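Local coordinates for E3 SUMO-protein ligase SIZ2 (Saccharomyces cerevisiae, PDB 6U75) that promotes attachment of the small modifier SUMO to target proteins as a PIAS-family E3 ligase, and may act on septins and in chromosome maintenance, at residues Cys203-Cys208 with Trp224-Cys229; Leu183-Pro188 with Glu242-Ile247; Leu52-Gly57 with Asn102-Thr107; Tyr196-Asp201 with Phe209-Phe214. All coordinates share one frame; numbering follows the deposited sequence.

Contact 1 of 4, residues Cys203-Cys208 with Trp224-Cys229. With ZN (zinc ion), chain C.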
loop_
_atom_site.group_PDB
_atom_site.type_symbol
_atom_site.label_atom_id
_atom_site.label_comp_id
_atom_site.label_asym_id
_atom_site.label_seq_id
_atom_site.Cartn_x
_atom_site.Cartn_y
_atom_site.Cartn_z
ATOM N N CYS A 203 -13.617 4.187 12.005
ATOM C CA CYS A 203 -14.163 2.838 12.042
ATOM C C CYS A 203 -15.209 2.725 13.144
ATOM O O CYS A 203 -14.962 3.118 14.288
ATOM C CB CYS A 203 -13.049 1.816 12.264
ATOM S SG CYS A 203 -12.032 1.503 10.803
ATOM N N LYS A 204 -16.368 2.180 12.792
ATOM C CA LYS A 204 -17.480 2.026 13.728
ATOM C C LYS A 204 -17.531 0.593 14.255
ATOM O O LYS A 204 -18.507 -0.137 14.074
ATOM C CB LYS A 204 -18.791 2.416 13.050
ATOM C CG LYS A 204 -18.721 3.723 12.262
ATOM C CD LYS A 204 -18.493 4.924 13.170
ATOM C CE LYS A 204 -17.964 6.116 12.389
ATOM N NZ LYS A 204 -17.826 7.327 13.244
ATOM N N HIS A 205 -16.446 0.192 14.914
ATOM C CA HIS A 205 -16.338 -1.151 15.467
ATOM C C HIS A 205 -15.160 -1.200 16.427
ATOM O O HIS A 205 -14.145 -0.536 16.205
ATOM C CB HIS A 205 -16.168 -2.197 14.355
ATOM C CG HIS A 205 -15.027 -1.918 13.425
ATOM N ND1 HIS A 205 -13.708 -2.020 13.811
ATOM C CD2 HIS A 205 -15.010 -1.548 12.122
ATOM C CE1 HIS A 205 -12.928 -1.722 12.787
ATOM N NE2 HIS A 205 -13.693 -1.432 11.750
ATOM N N ILE A 206 -15.305 -1.988 17.496
ATOM C CA ILE A 206 -14.230 -2.119 18.475
ATOM C C ILE A 206 -13.167 -3.119 18.040
ATOM O O ILE A 206 -12.058 -3.107 18.588
ATOM C CB ILE A 206 -14.777 -2.530 19.855
ATOM C CG1 ILE A 206 -15.610 -3.810 19.748
ATOM C CG2 ILE A 206 -15.605 -1.402 20.454
ATOM C CD1 ILE A 206 -15.940 -4.435 21.087
ATOM N N GLN A 207 -13.467 -3.984 17.074
ATOM C CA GLN A 207 -12.481 -4.950 16.612
ATOM C C GLN A 207 -11.318 -4.240 15.932
ATOM O O GLN A 207 -11.479 -3.187 15.308
ATOM C CB GLN A 207 -13.112 -5.953 15.645
ATOM C CG GLN A 207 -14.132 -6.887 16.278
ATOM C CD GLN A 207 -15.520 -6.283 16.348
ATOM O OE1 GLN A 207 -15.682 -5.063 16.331
ATOM N NE2 GLN A 207 -16.534 -7.139 16.416
ATOM N N CYS A 208 -10.133 -4.833 16.055
ATOM C CA CYS A 208 -8.903 -4.265 15.528
ATOM C C CYS A 208 -8.221 -5.282 14.622
ATOM O O CYS A 208 -8.660 -6.428 14.485
ATOM C CB CYS A 208 -7.960 -3.842 16.661
ATOM S SG CYS A 208 -8.640 -2.600 17.774
ATOM N N TRP A 224 -6.184 -0.598 0.600
ATOM C CA TRP A 224 -6.390 0.385 1.660
ATOM C C TRP A 224 -7.848 0.407 2.108
ATOM O O TRP A 224 -8.484 1.457 2.213
ATOM C CB TRP A 224 -5.915 1.766 1.215
ATOM C CG TRP A 224 -4.427 1.829 1.165
ATOM C CD1 TRP A 224 -3.638 1.746 0.057
ATOM C CD2 TRP A 224 -3.543 1.950 2.282
ATOM N NE1 TRP A 224 -2.313 1.820 0.415
ATOM C CE2 TRP A 224 -2.229 1.946 1.776
ATOM C CE3 TRP A 224 -3.734 2.070 3.662
ATOM C CZ2 TRP A 224 -1.113 2.058 2.600
ATOM C CZ3 TRP A 224 -2.626 2.181 4.476
ATOM C CH2 TRP A 224 -1.331 2.174 3.944
ATOM N N GLN A 225 -8.370 -0.784 2.382
ATOM C CA GLN A 225 -9.697 -0.967 2.947
ATOM C C GLN A 225 -9.566 -1.703 4.270
ATOM O O GLN A 225 -8.803 -2.668 4.379
ATOM C CB GLN A 225 -10.603 -1.752 1.998
ATOM C CG GLN A 225 -10.833 -1.072 0.660
ATOM C CD GLN A 225 -11.598 -1.948 -0.312
ATOM O OE1 GLN A 225 -12.199 -2.949 0.078
ATOM N NE2 GLN A 225 -11.574 -1.578 -1.588
ATOM N N CYS A 226 -10.299 -1.238 5.271
ATOM C CA CYS A 226 -10.270 -1.877 6.576
ATOM C C CYS A 226 -10.589 -3.366 6.426
ATOM O O CYS A 226 -11.613 -3.715 5.823
ATOM C CB CYS A 226 -11.279 -1.212 7.511
ATOM S SG CYS A 226 -11.369 -1.938 9.162
ATOM N N PRO A 227 -9.751 -4.267 6.956
ATOM C CA PRO A 227 -10.043 -5.703 6.831
ATOM C C PRO A 227 -11.329 -6.140 7.520
ATOM O O PRO A 227 -11.690 -7.317 7.431
ATOM C CB PRO A 227 -8.822 -6.373 7.488
ATOM C CG PRO A 227 -7.771 -5.325 7.546
ATOM C CD PRO A 227 -8.499 -4.031 7.695
ATOM N N ILE A 228 -12.023 -5.239 8.213
ATOM C CA ILE A 228 -13.235 -5.571 8.957
ATOM C C ILE A 228 -14.466 -4.942 8.309
ATOM O O ILE A 228 -15.402 -5.644 7.922
ATOM C CB ILE A 228 -13.103 -5.152 10.439
ATOM C CG1 ILE A 228 -11.868 -5.818 11.056
ATOM C CG2 ILE A 228 -14.366 -5.509 11.214
ATOM C CD1 ILE A 228 -11.584 -5.397 12.477
ATOM N N CYS A 229 -14.480 -3.615 8.178
ATOM C CA CYS A 229 -15.615 -2.896 7.619
ATOM C C CYS A 229 -15.436 -2.529 6.150
ATOM O O CYS A 229 -16.387 -2.036 5.533
ATOM C CB CYS A 229 -15.876 -1.619 8.428
ATOM S SG CYS A 229 -14.501 -0.447 8.444
HETATM ZN ZN ZN C . -12.941 -0.496 10.104
#
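His205 carries its imidazole between its own backbone N and carbonyl carbon (chi1 54°), while Cys226 swings SG anti to its backbone N (chi1 179°); these two torsions bring a ring nitrogen and a sulfur from separate loops onto one zinc ion. The ring binds the metal through NE2 at 2.0 Å. Three sulfurs, SG of Cys203, Cys226 and Cys229, complete a tetrahedral site of three cysteines and one histidine, each sulfur 2.3 Å from the zinc. The SP-RING of Siz and PIAS ligases has this one zinc site, where a classical RING has two.

Cys229 SG approaches the imidazole at its edge and in its plane. Ile228 instead lies over one face, its CG2 4.1 Å from the centroid of the His205 ring and almost on the ring normal, a CH-pi contact. The same isoleucine sends CD1 to Gln207 CB, at 3.6 Å. On the far side of the ring from the metal, His205 ND1 gives a weak hydrogen bond to Gln207 O, which should help set the ring's rotation. Ile228 N donates to Cys226 SG at 3.5 Å, and such N-H...S bonds probably ease the negative charge on the sulfur.

Around the site, Phe209 of strand 209-210 backs Cys226 and Pro227, Lys199 of strand 197-199 bonds to His205 O, and helix 157-168 packs against Ile206.

Contact 2 of 4, residues Leu183-Pro188 with Glu242-Ile247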
loop_
_atom_site.group_PDB
_atom_site.type_symbol
_atom_site.label_atom_id
_atom_site.label_comp_id
_atom_site.label_asym_id
_atom_site.label_seq_id
_atom_site.Cartn_x
_atom_site.Cartn_y
_atom_site.Cartn_z
ATOM N N LEU A 183 -15.280 -9.790 21.594
ATOM C CA LEU A 183 -14.109 -9.115 21.051
ATOM C C LEU A 183 -13.028 -10.156 20.788
ATOM O O LEU A 183 -12.603 -10.860 21.711
ATOM C CB LEU A 183 -13.603 -8.047 22.022
ATOM C CG LEU A 183 -12.245 -7.412 21.710
ATOM C CD1 LEU A 183 -12.314 -6.585 20.437
ATOM C CD2 LEU A 183 -11.772 -6.565 22.879
ATOM N N SER A 184 -12.590 -10.255 19.538
ATOM C CA SER A 184 -11.530 -11.181 19.172
ATOM C C SER A 184 -10.169 -10.532 19.382
ATOM O O SER A 184 -9.961 -9.369 19.024
ATOM C CB SER A 184 -11.675 -11.623 17.714
ATOM O OG SER A 184 -10.545 -12.369 17.297
ATOM N N LEU A 185 -9.251 -11.287 19.976
ATOM C CA LEU A 185 -7.863 -10.866 20.096
ATOM C C LEU A 185 -7.018 -11.315 18.913
ATOM O O LEU A 185 -5.802 -11.102 18.921
ATOM C CB LEU A 185 -7.253 -11.407 21.393
ATOM C CG LEU A 185 -7.957 -11.012 22.693
ATOM C CD1 LEU A 185 -7.147 -11.474 23.895
ATOM C CD2 LEU A 185 -8.198 -9.511 22.750
ATOM N N GLN A 186 -7.633 -11.924 17.902
ATOM C CA GLN A 186 -6.929 -12.431 16.736
ATOM C C GLN A 186 -7.022 -11.437 15.587
ATOM O O GLN A 186 -7.978 -10.664 15.482
ATOM C CB GLN A 186 -7.506 -13.780 16.300
ATOM C CG GLN A 186 -7.589 -14.806 17.415
ATOM C CD GLN A 186 -6.244 -15.075 18.060
ATOM O OE1 GLN A 186 -5.910 -14.495 19.092
ATOM N NE2 GLN A 186 -5.463 -15.960 17.452
ATOM N N CYS A 187 -6.015 -11.466 14.730
ATOM C CA CYS A 187 -5.981 -10.607 13.553
ATOM C C CYS A 187 -6.741 -11.266 12.407
ATOM O O CYS A 187 -6.559 -12.465 12.164
ATOM C CB CYS A 187 -4.546 -10.336 13.131
ATOM S SG CYS A 187 -4.382 -9.319 11.657
ATOM N N PRO A 188 -7.599 -10.540 11.687
ATOM C CA PRO A 188 -8.283 -11.167 10.545
ATOM C C PRO A 188 -7.332 -11.594 9.444
ATOM O O PRO A 188 -7.608 -12.571 8.737
ATOM C CB PRO A 188 -9.245 -10.071 10.058
ATOM C CG PRO A 188 -9.325 -9.083 11.167
ATOM C CD PRO A 188 -8.008 -9.138 11.866
ATOM N N GLU A 242 -5.884 1.541 22.563
ATOM C CA GLU A 242 -5.392 1.298 23.913
ATOM C C GLU A 242 -6.213 0.230 24.626
ATOM O O GLU A 242 -5.669 -0.537 25.427
ATOM C CB GLU A 242 -5.405 2.598 24.717
ATOM C CG GLU A 242 -4.695 2.500 26.056
ATOM C CD GLU A 242 -4.833 3.761 26.885
ATOM O OE1 GLU A 242 -5.655 4.629 26.520
ATOM O OE2 GLU A 242 -4.120 3.886 27.903
ATOM N N PHE A 243 -7.514 0.157 24.346
ATOM C CA PHE A 243 -8.378 -0.798 25.034
ATOM C C PHE A 243 -7.972 -2.234 24.715
ATOM O O PHE A 243 -7.656 -3.025 25.614
ATOM C CB PHE A 243 -9.835 -0.538 24.640
ATOM C CG PHE A 243 -10.839 -1.259 25.492
ATOM C CD1 PHE A 243 -11.011 -0.920 26.824
ATOM C CD2 PHE A 243 -11.631 -2.261 24.954
ATOM C CE1 PHE A 243 -11.940 -1.578 27.607
ATOM C CE2 PHE A 243 -12.563 -2.920 25.732
ATOM C CZ PHE A 243 -12.717 -2.578 27.060
ATOM N N VAL A 244 -7.972 -2.587 23.427
ATOM C CA VAL A 244 -7.600 -3.940 23.026
ATOM C C VAL A 244 -6.148 -4.221 23.390
ATOM O O VAL A 244 -5.792 -5.344 23.762
ATOM C CB VAL A 244 -7.850 -4.138 21.519
ATOM C CG1 VAL A 244 -7.527 -5.569 21.112
ATOM C CG2 VAL A 244 -9.286 -3.784 21.164
ATOM N N ASP A 245 -5.286 -3.208 23.283
ATOM C CA ASP A 245 -3.884 -3.397 23.635
ATOM C C ASP A 245 -3.733 -3.780 25.102
ATOM O O ASP A 245 -2.979 -4.701 25.438
ATOM C CB ASP A 245 -3.092 -2.126 23.326
ATOM C CG ASP A 245 -1.623 -2.259 23.668
ATOM O OD1 ASP A 245 -0.917 -3.017 22.969
ATOM O OD2 ASP A 245 -1.175 -1.605 24.632
ATOM N N ASN A 246 -4.449 -3.089 25.991
ATOM C CA ASN A 246 -4.377 -3.419 27.409
ATOM C C ASN A 246 -4.996 -4.782 27.687
ATOM O O ASN A 246 -4.501 -5.531 28.538
ATOM C CB ASN A 246 -5.071 -2.339 28.237
ATOM C CG ASN A 246 -4.394 -0.988 28.115
ATOM O OD1 ASN A 246 -3.255 -0.892 27.659
ATOM N ND2 ASN A 246 -5.091 0.063 28.529
ATOM N N ILE A 247 -6.076 -5.126 26.981
ATOM C CA ILE A 247 -6.665 -6.451 27.161
ATOM C C ILE A 247 -5.661 -7.531 26.780
ATOM O O ILE A 247 -5.545 -8.559 27.457
ATOM C CB ILE A 247 -7.970 -6.578 26.354
ATOM C CG1 ILE A 247 -9.043 -5.668 26.955
ATOM C CG2 ILE A 247 -8.441 -8.034 26.328
ATOM C CD1 ILE A 247 -10.381 -5.731 26.248
#
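Leu183 reaches from the end of a strand to a helix through its two methyl tips, meeting Val244 and Ile247. Its CB is directed at the helix, and with CG anti to the backbone N (chi1 170°) the chain extends further that way; neither CB nor CG makes close contact with the helix. At the fork the branches part. CD1 comes to 4.2 Å from Val244 CG2 and also lies near Ile206 O of the zinc-binding loop. CD2 touches both Val244 CG2 and Ile247 CD1, the latter at 3.7 Å, where the two side chains meet tip to tip.

Leu185 works differently. Its CB leaves to one side of the helix, yet CD2 turns back to lie 3.9 Å from Ile247 CG2, the two side chains crossing at about a right angle. A looser approach joins this CD2 to Val244 CG1. Ile247 thus offers CD1 to one leucine and CG2 to the other, and Val244 divides its two methyls likewise, so residues one helical turn apart receive two leucines two positions apart. No hydrogen bond crosses; this is buried apolar packing inside the SP-RING-type zinc finger, joining its first strand, 181-184, to helix 242-249. As the strand gives out, Ser184 OG accepts from Gln186 N at 3.0 Å, an ST turn that leads the chain away.

Strand 181-184 is an outer strand of its sheet, paired with 257-260 through Leu183 and Val258. Helix 242-249, meanwhile, rests on helix 157-168 through Phe243 and on Pro197 of strand 197-199 through Val244.

Contact 3 of 4, residues Leu52-Gly57 with Asn102-Thr107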
loop_
_atom_site.group_PDB
_atom_site.type_symbol
_atom_site.label_atom_id
_atom_site.label_comp_id
_atom_site.label_asym_id
_atom_site.label_seq_id
_atom_site.Cartn_x
_atom_site.Cartn_y
_atom_site.Cartn_z
ATOM N N LEU A 52 14.885 3.089 -8.347
ATOM C CA LEU A 52 14.299 3.618 -9.576
ATOM C C LEU A 52 13.031 2.828 -9.870
ATOM O O LEU A 52 13.095 1.640 -10.203
ATOM C CB LEU A 52 15.283 3.534 -10.739
ATOM C CG LEU A 52 14.727 4.024 -12.079
ATOM C CD1 LEU A 52 14.313 5.484 -11.986
ATOM C CD2 LEU A 52 15.738 3.825 -13.198
ATOM N N TYR A 53 11.881 3.486 -9.751
ATOM C CA TYR A 53 10.585 2.842 -9.895
ATOM C C TYR A 53 9.890 3.326 -11.160
ATOM O O TYR A 53 9.845 4.532 -11.436
ATOM C CB TYR A 53 9.699 3.119 -8.675
ATOM C CG TYR A 53 9.931 2.196 -7.496
ATOM C CD1 TYR A 53 11.010 1.322 -7.462
ATOM C CD2 TYR A 53 9.053 2.189 -6.420
ATOM C CE1 TYR A 53 11.214 0.477 -6.387
ATOM C CE2 TYR A 53 9.250 1.349 -5.341
ATOM C CZ TYR A 53 10.330 0.495 -5.330
ATOM O OH TYR A 53 10.527 -0.343 -4.257
ATOM N N LEU A 54 9.358 2.372 -11.919
ATOM C CA LEU A 54 8.498 2.645 -13.060
ATOM C C LEU A 54 7.050 2.726 -12.596
ATOM O O LEU A 54 6.604 1.920 -11.776
ATOM C CB LEU A 54 8.654 1.547 -14.112
ATOM C CG LEU A 54 7.804 1.636 -15.380
ATOM C CD1 LEU A 54 8.347 2.692 -16.327
ATOM C CD2 LEU A 54 7.745 0.280 -16.063
ATOM N N PHE A 55 6.322 3.705 -13.124
ATOM C CA PHE A 55 4.933 3.943 -12.766
ATOM C C PHE A 55 4.085 3.980 -14.028
ATOM O O PHE A 55 4.532 4.459 -15.074
ATOM C CB PHE A 55 4.774 5.261 -11.999
ATOM C CG PHE A 55 5.423 5.256 -10.644
ATOM C CD1 PHE A 55 6.782 5.483 -10.509
ATOM C CD2 PHE A 55 4.671 5.029 -9.504
ATOM C CE1 PHE A 55 7.378 5.479 -9.264
ATOM C CE2 PHE A 55 5.263 5.024 -8.257
ATOM C CZ PHE A 55 6.617 5.250 -8.137
ATOM N N SER A 56 2.859 3.476 -13.919
ATOM C CA SER A 56 1.898 3.488 -15.010
ATOM C C SER A 56 0.548 3.910 -14.457
ATOM O O SER A 56 0.135 3.441 -13.394
ATOM C CB SER A 56 1.787 2.114 -15.683
ATOM O OG SER A 56 0.800 2.116 -16.700
ATOM N N GLY A 57 -0.134 4.798 -15.178
ATOM C CA GLY A 57 -1.425 5.284 -14.736
ATOM C C GLY A 57 -2.362 5.504 -15.905
ATOM O O GLY A 57 -1.939 5.621 -17.054
ATOM N N ASN A 102 1.155 -1.862 -8.231
ATOM C CA ASN A 102 2.430 -1.478 -7.651
ATOM C C ASN A 102 3.399 -1.043 -8.739
ATOM O O ASN A 102 3.239 -1.403 -9.911
ATOM C CB ASN A 102 3.048 -2.638 -6.861
ATOM C CG ASN A 102 2.409 -2.826 -5.502
ATOM O OD1 ASN A 102 1.715 -1.942 -5.001
ATOM N ND2 ASN A 102 2.653 -3.979 -4.893
ATOM N N PRO A 103 4.415 -0.262 -8.393
ATOM C CA PRO A 103 5.451 0.087 -9.368
ATOM C C PRO A 103 6.409 -1.076 -9.590
ATOM O O PRO A 103 6.433 -2.056 -8.844
ATOM C CB PRO A 103 6.159 1.280 -8.720
ATOM C CG PRO A 103 5.955 1.084 -7.258
ATOM C CD PRO A 103 4.609 0.430 -7.107
ATOM N N ALA A 104 7.207 -0.949 -10.646
ATOM C CA ALA A 104 8.222 -1.934 -10.996
ATOM C C ALA A 104 9.595 -1.385 -10.638
ATOM O O ALA A 104 9.904 -0.228 -10.939
ATOM C CB ALA A 104 8.160 -2.280 -12.484
ATOM N N ASN A 105 10.414 -2.216 -9.998
ATOM C CA ASN A 105 11.746 -1.817 -9.558
ATOM C C ASN A 105 12.742 -2.099 -10.677
ATOM O O ASN A 105 13.018 -3.259 -10.996
ATOM C CB ASN A 105 12.133 -2.559 -8.281
ATOM C CG ASN A 105 13.493 -2.145 -7.754
ATOM O OD1 ASN A 105 13.966 -1.041 -8.022
ATOM N ND2 ASN A 105 14.130 -3.032 -6.999
ATOM N N LEU A 106 13.283 -1.037 -11.270
ATOM C CA LEU A 106 14.275 -1.147 -12.330
ATOM C C LEU A 106 15.706 -1.050 -11.816
ATOM O O LEU A 106 16.644 -1.163 -12.612
ATOM C CB LEU A 106 14.045 -0.051 -13.377
ATOM C CG LEU A 106 12.626 0.101 -13.928
ATOM C CD1 LEU A 106 12.540 1.333 -14.813
ATOM C CD2 LEU A 106 12.197 -1.140 -14.695
ATOM N N THR A 107 15.895 -0.856 -10.511
ATOM C CA THR A 107 17.227 -0.557 -9.987
ATOM C C THR A 107 18.254 -1.634 -10.309
ATOM O O THR A 107 19.329 -1.291 -10.833
ATOM C CB THR A 107 17.139 -0.327 -8.475
ATOM O OG1 THR A 107 16.053 0.560 -8.183
ATOM C CG2 THR A 107 18.435 0.278 -7.951
#
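Tyr53 sets its ring between Pro103, near CD2, and Asn105, near CE1. On the CD2 side the two side chains cross obliquely, with Tyr53 CD2 3.4 Å from Pro103 CG. On the other side Asn105 OD1 lies in the plane of the ring at its edge, 3.5 Å from Tyr53 CE1, and the amide is turned 67° against the ring. Pro103 also serves Phe55: the two point the same way, side by side, and Pro103 CB stands over one ring face, 4.0 Å from the centroid of the Phe55 ring, in a CH-pi contact.

These contacts ride on antiparallel strands of the PINIT domain, where strand 50-58 pairs with the short strand 104-105 and also with 130-139. Leu54 and Ala104 form a hydrogen-bonded pair, Leu54 N giving to Ala104 O at 2.8 Å, with the return bond made by Ala104 N; Tyr53 and Asn105 are a non-hydrogen-bonded pair. On the opposite face from Tyr53, Leu54 CB packs against Ala104 CB and lies 4.0 Å from Leu106 CD1.

Past the strand, Leu106 N still bonds to Leu52 O. Asn105 OD1 takes the Thr107 hydroxyl at 2.6 Å and, from above its carbonyl plane, Thr107 N, an Asx turn. The hydroxyl oxygen, oriented by that bond, accepts a nearly straight bond from Leu52 N at 2.8 Å (163°).

Contact 4 of 4, residues Tyr196-Asp201 with Phe209-Phe214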
loop_
_atom_site.group_PDB
_atom_site.type_symbol
_atom_site.label_atom_id
_atom_site.label_comp_id
_atom_site.label_asym_id
_atom_site.label_seq_id
_atom_site.Cartn_x
_atom_site.Cartn_y
_atom_site.Cartn_z
ATOM N N TYR A 196 -0.038 -5.511 17.505
ATOM C CA TYR A 196 -0.236 -4.068 17.382
ATOM C C TYR A 196 -1.677 -3.806 16.956
ATOM O O TYR A 196 -1.945 -3.447 15.804
ATOM C CB TYR A 196 0.749 -3.466 16.380
ATOM C CG TYR A 196 2.156 -4.010 16.500
ATOM C CD1 TYR A 196 3.005 -3.582 17.513
ATOM C CD2 TYR A 196 2.638 -4.946 15.595
ATOM C CE1 TYR A 196 4.291 -4.074 17.623
ATOM C CE2 TYR A 196 3.924 -5.443 15.696
ATOM C CZ TYR A 196 4.746 -5.004 16.713
ATOM O OH TYR A 196 6.027 -5.493 16.819
ATOM N N PRO A 197 -2.635 -3.977 17.868
ATOM C CA PRO A 197 -4.050 -3.811 17.497
ATOM C C PRO A 197 -4.345 -2.364 17.133
ATOM O O PRO A 197 -4.234 -1.466 17.969
ATOM C CB PRO A 197 -4.802 -4.247 18.759
ATOM C CG PRO A 197 -3.836 -4.019 19.869
ATOM C CD PRO A 197 -2.472 -4.289 19.298
ATOM N N ALA A 198 -4.731 -2.144 15.878
ATOM C CA ALA A 198 -4.917 -0.804 15.345
ATOM C C ALA A 198 -6.231 -0.715 14.586
ATOM O O ALA A 198 -6.853 -1.724 14.242
ATOM C CB ALA A 198 -3.760 -0.404 14.418
ATOM N N LYS A 199 -6.642 0.526 14.329
ATOM C CA LYS A 199 -7.817 0.823 13.522
ATOM C C LYS A 199 -7.832 2.320 13.235
ATOM O O LYS A 199 -6.783 2.970 13.289
ATOM C CB LYS A 199 -9.098 0.374 14.228
ATOM C CG LYS A 199 -9.409 1.118 15.517
ATOM C CD LYS A 199 -10.710 0.629 16.134
ATOM C CE LYS A 199 -11.171 1.545 17.256
ATOM N NZ LYS A 199 -12.452 1.088 17.860
ATOM N N THR A 200 -9.001 2.879 12.933
ATOM C CA THR A 200 -9.132 4.305 12.683
ATOM C C THR A 200 -10.286 4.863 13.502
ATOM O O THR A 200 -11.215 4.144 13.878
ATOM C CB THR A 200 -9.367 4.605 11.195
ATOM O OG1 THR A 200 -10.677 4.171 10.816
ATOM C CG2 THR A 200 -8.333 3.893 10.335
ATOM N N ASP A 201 -10.210 6.165 13.784
ATOM C CA ASP A 201 -11.337 6.848 14.404
ATOM C C ASP A 201 -12.563 6.833 13.505
ATOM O O ASP A 201 -13.682 7.025 13.992
ATOM C CB ASP A 201 -10.956 8.290 14.743
ATOM C CG ASP A 201 -9.868 8.373 15.795
ATOM O OD1 ASP A 201 -9.846 7.511 16.697
ATOM O OD2 ASP A 201 -9.035 9.300 15.718
ATOM N N PHE A 209 -7.130 -4.844 14.000
ATOM C CA PHE A 209 -6.299 -5.692 13.161
ATOM C C PHE A 209 -4.842 -5.332 13.405
ATOM O O PHE A 209 -4.520 -4.189 13.739
ATOM C CB PHE A 209 -6.645 -5.525 11.678
ATOM C CG PHE A 209 -6.625 -4.099 11.213
ATOM C CD1 PHE A 209 -7.761 -3.314 11.298
ATOM C CD2 PHE A 209 -5.469 -3.540 10.698
ATOM C CE1 PHE A 209 -7.746 -2.000 10.874
ATOM C CE2 PHE A 209 -5.448 -2.225 10.272
ATOM C CZ PHE A 209 -6.588 -1.454 10.360
ATOM N N ASP A 210 -3.962 -6.315 13.241
ATOM C CA ASP A 210 -2.540 -6.074 13.452
ATOM C C ASP A 210 -2.025 -5.078 12.423
ATOM O O ASP A 210 -2.134 -5.305 11.214
ATOM C CB ASP A 210 -1.760 -7.383 13.366
ATOM C CG ASP A 210 -0.348 -7.250 13.907
ATOM O OD1 ASP A 210 -0.180 -7.294 15.142
ATOM O OD2 ASP A 210 0.589 -7.095 13.098
ATOM N N ALA A 211 -1.463 -3.968 12.907
ATOM C CA ALA A 211 -0.980 -2.931 12.004
ATOM C C ALA A 211 0.115 -3.458 11.087
ATOM O O ALA A 211 0.154 -3.126 9.897
ATOM C CB ALA A 211 -0.471 -1.735 12.808
ATOM N N LEU A 212 1.017 -4.284 11.622
ATOM C CA LEU A 212 2.134 -4.766 10.820
ATOM C C LEU A 212 1.654 -5.686 9.705
ATOM O O LEU A 212 2.107 -5.575 8.561
ATOM C CB LEU A 212 3.151 -5.480 11.711
ATOM C CG LEU A 212 4.442 -5.925 11.024
ATOM C CD1 LEU A 212 5.132 -4.745 10.360
ATOM C CD2 LEU A 212 5.373 -6.595 12.020
ATOM N N TRP A 213 0.726 -6.595 10.013
ATOM C CA TRP A 213 0.192 -7.468 8.975
ATOM C C TRP A 213 -0.635 -6.692 7.960
ATOM O O TRP A 213 -0.624 -7.026 6.770
ATOM C CB TRP A 213 -0.637 -8.583 9.604
ATOM C CG TRP A 213 0.200 -9.719 10.094
ATOM C CD1 TRP A 213 0.605 -9.949 11.376
ATOM C CD2 TRP A 213 0.743 -10.780 9.303
ATOM N NE1 TRP A 213 1.364 -11.093 11.433
ATOM C CE2 TRP A 213 1.464 -11.623 10.173
ATOM C CE3 TRP A 213 0.687 -11.102 7.945
ATOM C CZ2 TRP A 213 2.123 -12.765 9.728
ATOM C CZ3 TRP A 213 1.342 -12.237 7.505
ATOM C CH2 TRP A 213 2.050 -13.055 8.393
ATOM N N PHE A 214 -1.348 -5.654 8.400
ATOM C CA PHE A 214 -2.070 -4.808 7.457
ATOM C C PHE A 214 -1.106 -4.124 6.496
ATOM O O PHE A 214 -1.330 -4.107 5.280
ATOM C CB PHE A 214 -2.903 -3.774 8.212
ATOM C CG PHE A 214 -3.609 -2.796 7.316
ATOM C CD1 PHE A 214 -4.789 -3.143 6.681
ATOM C CD2 PHE A 214 -3.095 -1.527 7.113
ATOM C CE1 PHE A 214 -5.441 -2.245 5.858
ATOM C CE2 PHE A 214 -3.742 -0.624 6.291
ATOM C CZ PHE A 214 -4.916 -0.984 5.663
#
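Ala198 and Phe209 carry the backbone part of this contact, a hydrogen-bonded antiparallel pair in which Ala198 N donates to Phe209 O and Phe209 N to Ala198 O. Pro197 and Asp210 beside them form the non-hydrogen-bonded pair. A further bond runs from N of Ala211, the first residue of helix 211-218, to Tyr196 O at 3.0 Å, so the hairpin pairing passes directly into the helix.

The side-chain hydrogen bonds centre on Asp210. With CG anti to its backbone N (chi1 -166°), the carboxylate reaches both ways. OD1 is met by Tyr196 N at 3.0 Å, from above the carboxylate plane, and takes Lys195 N as well. OD2 uses its anti lone pair for Trp213 N, at 3.1 Å, the N-cap bond of the helix.

In the one close aromatic contact, the Phe209 ring presents a face to Ala198 O, which stands 3.4 Å above the ring plane and is displaced toward the rim.

The apolar contacts are small: Ala198 CB meets Ala211 CB at 3.9 Å, and Tyr196 CB approaches the same methyl. The Tyr196 side chain runs alongside those of Asp210 and Leu212, its CD2 4.0 Å from Leu212 CB. Leu146 of helix 142-150 covers both Tyr196 and Ala211.

This is the beta-beta-alpha unit of a RING-type fold. Three backbone N-H groups grip the buried carboxylate of Asp210, tying the chain just before strand 197-199 to the first turn of the helix. These donors and the helix N-terminus would be expected to favour its charged form.

In the fold
Contact 3 comes first along the chain and stands apart, in the PINIT domain, its centre about 27 to 37 Å from theirs and across the chain's centre from the other three. Contacts 1, 2 and 4 crowd into the SP-RING, with centres about 9 to 12 Å apart and atoms touching. Contact 2 spans this module, packing its early strand against helix 242-249 and enclosing the other two in sequence. The segments of contacts 1 and 4 alternate: the first zinc loop connects strands 197-199 and 209-210, and the second follows helix 211-218. Metal, hairpin and helix packing therefore consolidate one compact unit, while the PINIT sheet stands apart from it in the same chain.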